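Local coordinates for putative adhesin (Parabacteroides distasonis, PDB 3LJY), which is of unknown function but probably acts as a cell-surface adhesin, at residues A[143-154]-A[163-174]. Residues are numbered along the deposited sequence; the frame is centred on the assembly and turned at random. Where two conformers were deposited one is given.
Sequences VVNHLEADKIEC and TIKKGNAKEGDY
Ile-152 and Ile-164 meet tip to tip inside a parallel beta-solenoid, as expected for the pectate-lyase-like clan: residues 143-154 and 163-174 are equivalent parts of successive coils, twenty residues apart. Backbone bonds such as Val-144 N to Thr-163 O and Cys-154 N to Asp-173 O join them, and the two segments turn corners together at Asp-150 and at Lys-170 and Glu-171. Ile-152 points into the interior. Its CB lies 3.9 Å from Ala-169 CB, and CG2, set between the backbone N and the carbonyl carbon, presses closer to that methyl. CG1, anti to the backbone N (chi1 174°), passes the edge of the Tyr-174 ring at CE1, and CD1 ends 3.8 Å from Ile-164 CD1. Leu-187, from the coil after 163-174, touches both isoleucines and the tyrosine. On the outer surface, Lys-151 bends so that NZ forms a salt bridge to Asp-173 OD2 (2.9 Å) in the conformer given, meeting it from above the carboxylate plane, and a second to Glu-153 OE2, which Lys-131 of the preceding coil also holds; in the same conformer Asp-173 OD1 is hydrogen-bonded to Ser-193 OG. Lys-166 lays CE over one face of the His-146 ring, 3.8 Å from its centroid, a CH-pi contact. His-146 NE2 donates to the anti lone pair of Glu-148 OE2, while Asn-168 ND2 reaches the syn lone pair of Glu-148 OE1 at 2.7 Å.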
loop_
_atom_site.group_PDB
_atom_site.type_symbol
_atom_site.label_atom_id
_atom_site.label_comp_id
_atom_site.label_asym_id
_atom_site.label_seq_id
_atom_site.Cartn_x
_atom_site.Cartn_y
_atom_site.Cartn_z
ATOM N N VAL A 143 0.146 5.760 -0.781
ATOM C CA VAL A 143 -0.802 6.873 -0.914
ATOM C C VAL A 143 -2.183 6.327 -1.199
ATOM O O VAL A 143 -2.382 5.634 -2.167
ATOM C CB VAL A 143 -0.429 7.826 -2.046
ATOM C CG1 VAL A 143 -1.427 8.915 -2.101
ATOM C CG2 VAL A 143 1.005 8.403 -1.858
ATOM N N VAL A 144 -3.146 6.641 -0.338
ATOM C CA VAL A 144 -4.544 6.211 -0.496
ATOM C C VAL A 144 -5.406 7.457 -0.680
ATOM O O VAL A 144 -5.488 8.264 0.243
ATOM C CB VAL A 144 -5.019 5.433 0.773
ATOM C CG1 VAL A 144 -6.462 4.958 0.649
ATOM C CG2 VAL A 144 -4.086 4.253 1.066
ATOM N N ASN A 145 -6.044 7.609 -1.855
ATOM C CA ASN A 145 -6.795 8.811 -2.182
ATOM C C ASN A 145 -8.104 8.913 -1.393
ATOM O O ASN A 145 -8.444 9.983 -0.917
ATOM C CB ASN A 145 -7.069 8.918 -3.696
ATOM C CG ASN A 145 -5.809 9.219 -4.527
ATOM O OD1 ASN A 145 -4.724 9.478 -4.010
ATOM N ND2 ASN A 145 -5.963 9.149 -5.848
ATOM N N HIS A 146 -8.853 7.818 -1.270
ATOM C CA HIS A 146 -10.158 7.897 -0.637
ATOM C C HIS A 146 -10.581 6.547 -0.024
ATOM O O HIS A 146 -10.685 5.548 -0.715
ATOM C CB HIS A 146 -11.140 8.431 -1.661
ATOM C CG HIS A 146 -12.546 8.617 -1.158
ATOM N ND1 HIS A 146 -13.636 8.616 -2.005
ATOM C CD2 HIS A 146 -13.041 8.804 0.088
ATOM C CE1 HIS A 146 -14.735 8.799 -1.297
ATOM N NE2 HIS A 146 -14.402 8.908 -0.025
ATOM N N LEU A 147 -10.792 6.526 1.287
ATOM C CA LEU A 147 -11.201 5.318 2.016
ATOM C C LEU A 147 -12.585 5.508 2.674
ATOM O O LEU A 147 -12.889 6.567 3.203
ATOM C CB LEU A 147 -10.142 4.968 3.087
ATOM C CG LEU A 147 -10.409 3.683 3.917
ATOM C CD1 LEU A 147 -10.202 2.394 3.091
ATOM C CD2 LEU A 147 -9.611 3.661 5.205
ATOM N N GLU A 148 -13.437 4.502 2.572
ATOM C CA GLU A 148 -14.663 4.431 3.373
ATOM C C GLU A 148 -14.701 3.036 4.021
ATOM O O GLU A 148 -14.905 2.032 3.357
ATOM C CB GLU A 148 -15.927 4.701 2.546
ATOM C CG GLU A 148 -15.945 6.036 1.783
ATOM C CD GLU A 148 -16.157 7.318 2.650
ATOM O OE1 GLU A 148 -16.658 7.263 3.804
ATOM O OE2 GLU A 148 -15.840 8.415 2.129
ATOM N N ALA A 149 -14.433 2.991 5.323
ATOM C CA ALA A 149 -14.122 1.730 6.007
ATOM C C ALA A 149 -14.775 1.628 7.368
ATOM O O ALA A 149 -15.139 2.635 7.983
ATOM C CB ALA A 149 -12.570 1.538 6.142
ATOM N N ASP A 150 -14.925 0.398 7.838
ATOM C CA ASP A 150 -15.280 0.150 9.225
ATOM C C ASP A 150 -14.037 0.301 10.107
ATOM O O ASP A 150 -14.096 0.893 11.188
ATOM C CB ASP A 150 -15.931 -1.242 9.368
ATOM C CG ASP A 150 -17.325 -1.307 8.722
ATOM O OD1 ASP A 150 -18.112 -0.384 9.015
ATOM O OD2 ASP A 150 -17.658 -2.254 7.942
ATOM N N LYS A 151 -12.912 -0.231 9.632
ATOM C CA LYS A 151 -11.658 -0.260 10.387
ATOM C C LYS A 151 -10.475 0.027 9.497
ATOM O O LYS A 151 -10.383 -0.482 8.377
ATOM C CB LYS A 151 -11.486 -1.626 11.052
ATOM C CG LYS A 151 -10.194 -1.844 11.862
ATOM C CD LYS A 151 -9.960 -0.793 12.971
ATOM C CE LYS A 151 -9.347 -1.387 14.227
ATOM N NZ LYS A 151 -7.937 -1.766 14.038
ATOM N N ILE A 152 -9.594 0.903 9.990
ATOM C CA ILE A 152 -8.293 1.218 9.377
ATOM C C ILE A 152 -7.183 0.822 10.358
ATOM O O ILE A 152 -7.248 1.123 11.554
ATOM C CB ILE A 152 -8.161 2.731 9.004
ATOM C CG1 ILE A 152 -6.724 3.084 8.501
ATOM C CG2 ILE A 152 -8.538 3.622 10.176
ATOM C CD1 ILE A 152 -6.348 2.449 7.140
ATOM N N GLU A 153 -6.218 0.069 9.856
ATOM C CA GLU A 153 -4.994 -0.242 10.575
ATOM C C GLU A 153 -3.784 0.205 9.761
ATOM O O GLU A 153 -3.689 -0.141 8.587
ATOM C CB GLU A 153 -4.902 -1.729 10.815
ATOM C CG GLU A 153 -5.768 -2.174 11.936
ATOM C CD GLU A 153 -5.592 -3.640 12.270
ATOM O OE1 GLU A 153 -4.480 -4.186 12.001
ATOM O OE2 GLU A 153 -6.579 -4.237 12.809
ATOM N N CYS A 154 -2.928 1.020 10.372
ATOM C CA CYS A 154 -1.694 1.517 9.770
ATOM C C CYS A 154 -0.484 1.259 10.623
ATOM O O CYS A 154 -0.419 1.724 11.748
ATOM C CB CYS A 154 -1.720 3.015 9.658
ATOM S SG CYS A 154 -2.682 3.563 8.359
ATOM N N THR A 163 0.093 7.987 3.373
ATOM C CA THR A 163 -0.841 9.125 3.224
ATOM C C THR A 163 -2.250 8.617 2.951
ATOM O O THR A 163 -2.421 7.754 2.124
ATOM C CB THR A 163 -0.402 10.064 2.094
ATOM O OG1 THR A 163 0.896 10.579 2.378
ATOM C CG2 THR A 163 -1.382 11.223 1.923
ATOM N N ILE A 164 -3.243 9.101 3.684
ATOM C CA ILE A 164 -4.645 8.835 3.374
ATOM C C ILE A 164 -5.323 10.197 3.297
ATOM O O ILE A 164 -5.414 10.909 4.314
ATOM C CB ILE A 164 -5.403 7.945 4.409
ATOM C CG1 ILE A 164 -4.629 6.660 4.734
ATOM C CG2 ILE A 164 -6.813 7.592 3.868
ATOM C CD1 ILE A 164 -5.250 5.841 5.860
ATOM N N LYS A 165 -5.776 10.541 2.084
ATOM C CA LYS A 165 -6.090 11.906 1.729
ATOM C C LYS A 165 -7.484 12.314 2.141
ATOM O O LYS A 165 -7.726 13.486 2.407
ATOM C CB LYS A 165 -5.960 12.085 0.235
ATOM C CG LYS A 165 -4.551 12.056 -0.242
ATOM C CD LYS A 165 -4.479 12.347 -1.753
ATOM C CE LYS A 165 -3.045 12.163 -2.278
ATOM N NZ LYS A 165 -2.950 12.236 -3.761
ATOM N N LYS A 166 -8.412 11.366 2.149
ATOM C CA LYS A 166 -9.769 11.680 2.496
ATOM C C LYS A 166 -10.622 10.453 2.792
ATOM O O LYS A 166 -10.275 9.346 2.444
ATOM C CB LYS A 166 -10.410 12.563 1.406
ATOM C CG LYS A 166 -11.215 11.860 0.370
ATOM C CD LYS A 166 -11.840 12.860 -0.656
ATOM C CE LYS A 166 -12.320 12.119 -1.896
ATOM N NZ LYS A 166 -12.738 12.995 -3.074
ATOM N N GLY A 167 -11.755 10.690 3.437
ATOM C CA GLY A 167 -12.726 9.636 3.709
ATOM C C GLY A 167 -13.115 9.468 5.162
ATOM O O GLY A 167 -12.993 10.394 5.974
ATOM N N ASN A 168 -13.615 8.276 5.473
ATOM C CA ASN A 168 -14.072 7.933 6.813
ATOM C C ASN A 168 -13.629 6.520 7.176
ATOM O O ASN A 168 -13.614 5.645 6.332
ATOM C CB ASN A 168 -15.608 7.977 6.925
ATOM C CG ASN A 168 -16.201 9.338 6.588
ATOM O OD1 ASN A 168 -16.305 10.237 7.440
ATOM N ND2 ASN A 168 -16.614 9.487 5.343
ATOM N N ALA A 169 -13.268 6.314 8.443
ATOM C CA ALA A 169 -13.105 4.960 9.026
ATOM C C ALA A 169 -13.736 4.969 10.392
ATOM O O ALA A 169 -13.382 5.801 11.194
ATOM C CB ALA A 169 -11.597 4.548 9.142
ATOM N N LYS A 170 -14.636 4.045 10.689
ATOM C CA LYS A 170 -15.301 4.054 12.000
ATOM C C LYS A 170 -14.345 3.897 13.209
ATOM O O LYS A 170 -14.569 4.488 14.274
ATOM C CB LYS A 170 -16.350 2.958 12.064
ATOM C CG LYS A 170 -17.561 3.253 11.298
ATOM C CD LYS A 170 -18.547 2.116 11.402
ATOM C CE LYS A 170 -19.483 2.115 10.190
ATOM N NZ LYS A 170 -20.131 3.450 9.946
ATOM N N GLU A 171 -13.323 3.066 13.045
ATOM C CA GLU A 171 -12.307 2.844 14.070
ATOM C C GLU A 171 -10.942 2.818 13.422
ATOM O O GLU A 171 -10.826 2.474 12.260
ATOM C CB GLU A 171 -12.513 1.514 14.779
ATOM C CG GLU A 171 -13.843 1.362 15.422
ATOM C CD GLU A 171 -13.905 0.190 16.380
ATOM O OE1 GLU A 171 -12.989 -0.677 16.381
ATOM O OE2 GLU A 171 -14.885 0.154 17.151
ATOM N N GLY A 172 -9.908 3.140 14.187
ATOM C CA GLY A 172 -8.548 3.184 13.659
ATOM C C GLY A 172 -7.505 2.849 14.688
ATOM O O GLY A 172 -7.640 3.239 15.801
ATOM N N ASP A 173 -6.479 2.104 14.274
ATOM C CA ASP A 173 -5.299 1.801 15.080
ATOM C C ASP A 173 -4.077 2.175 14.245
ATOM O O ASP A 173 -3.775 1.497 13.258
ATOM C CB ASP A 173 -5.244 0.297 15.440
ATOM C CG ASP A 173 -6.189 -0.093 16.590
ATOM O OD1 ASP A 173 -6.476 0.755 17.458
ATOM O OD2 ASP A 173 -6.644 -1.263 16.626
ATOM N N TYR A 174 -3.387 3.256 14.616
ATOM C CA TYR A 174 -2.188 3.678 13.908
ATOM C C TYR A 174 -0.967 3.425 14.777
ATOM O O TYR A 174 -0.972 3.710 15.949
ATOM C CB TYR A 174 -2.205 5.170 13.590
ATOM C CG TYR A 174 -3.301 5.754 12.725
ATOM C CD1 TYR A 174 -4.188 4.972 11.981
ATOM C CD2 TYR A 174 -3.417 7.140 12.636
ATOM C CE1 TYR A 174 -5.206 5.583 11.171
ATOM C CE2 TYR A 174 -4.394 7.746 11.861
ATOM C CZ TYR A 174 -5.283 6.976 11.124
ATOM O OH TYR A 174 -6.228 7.656 10.401
#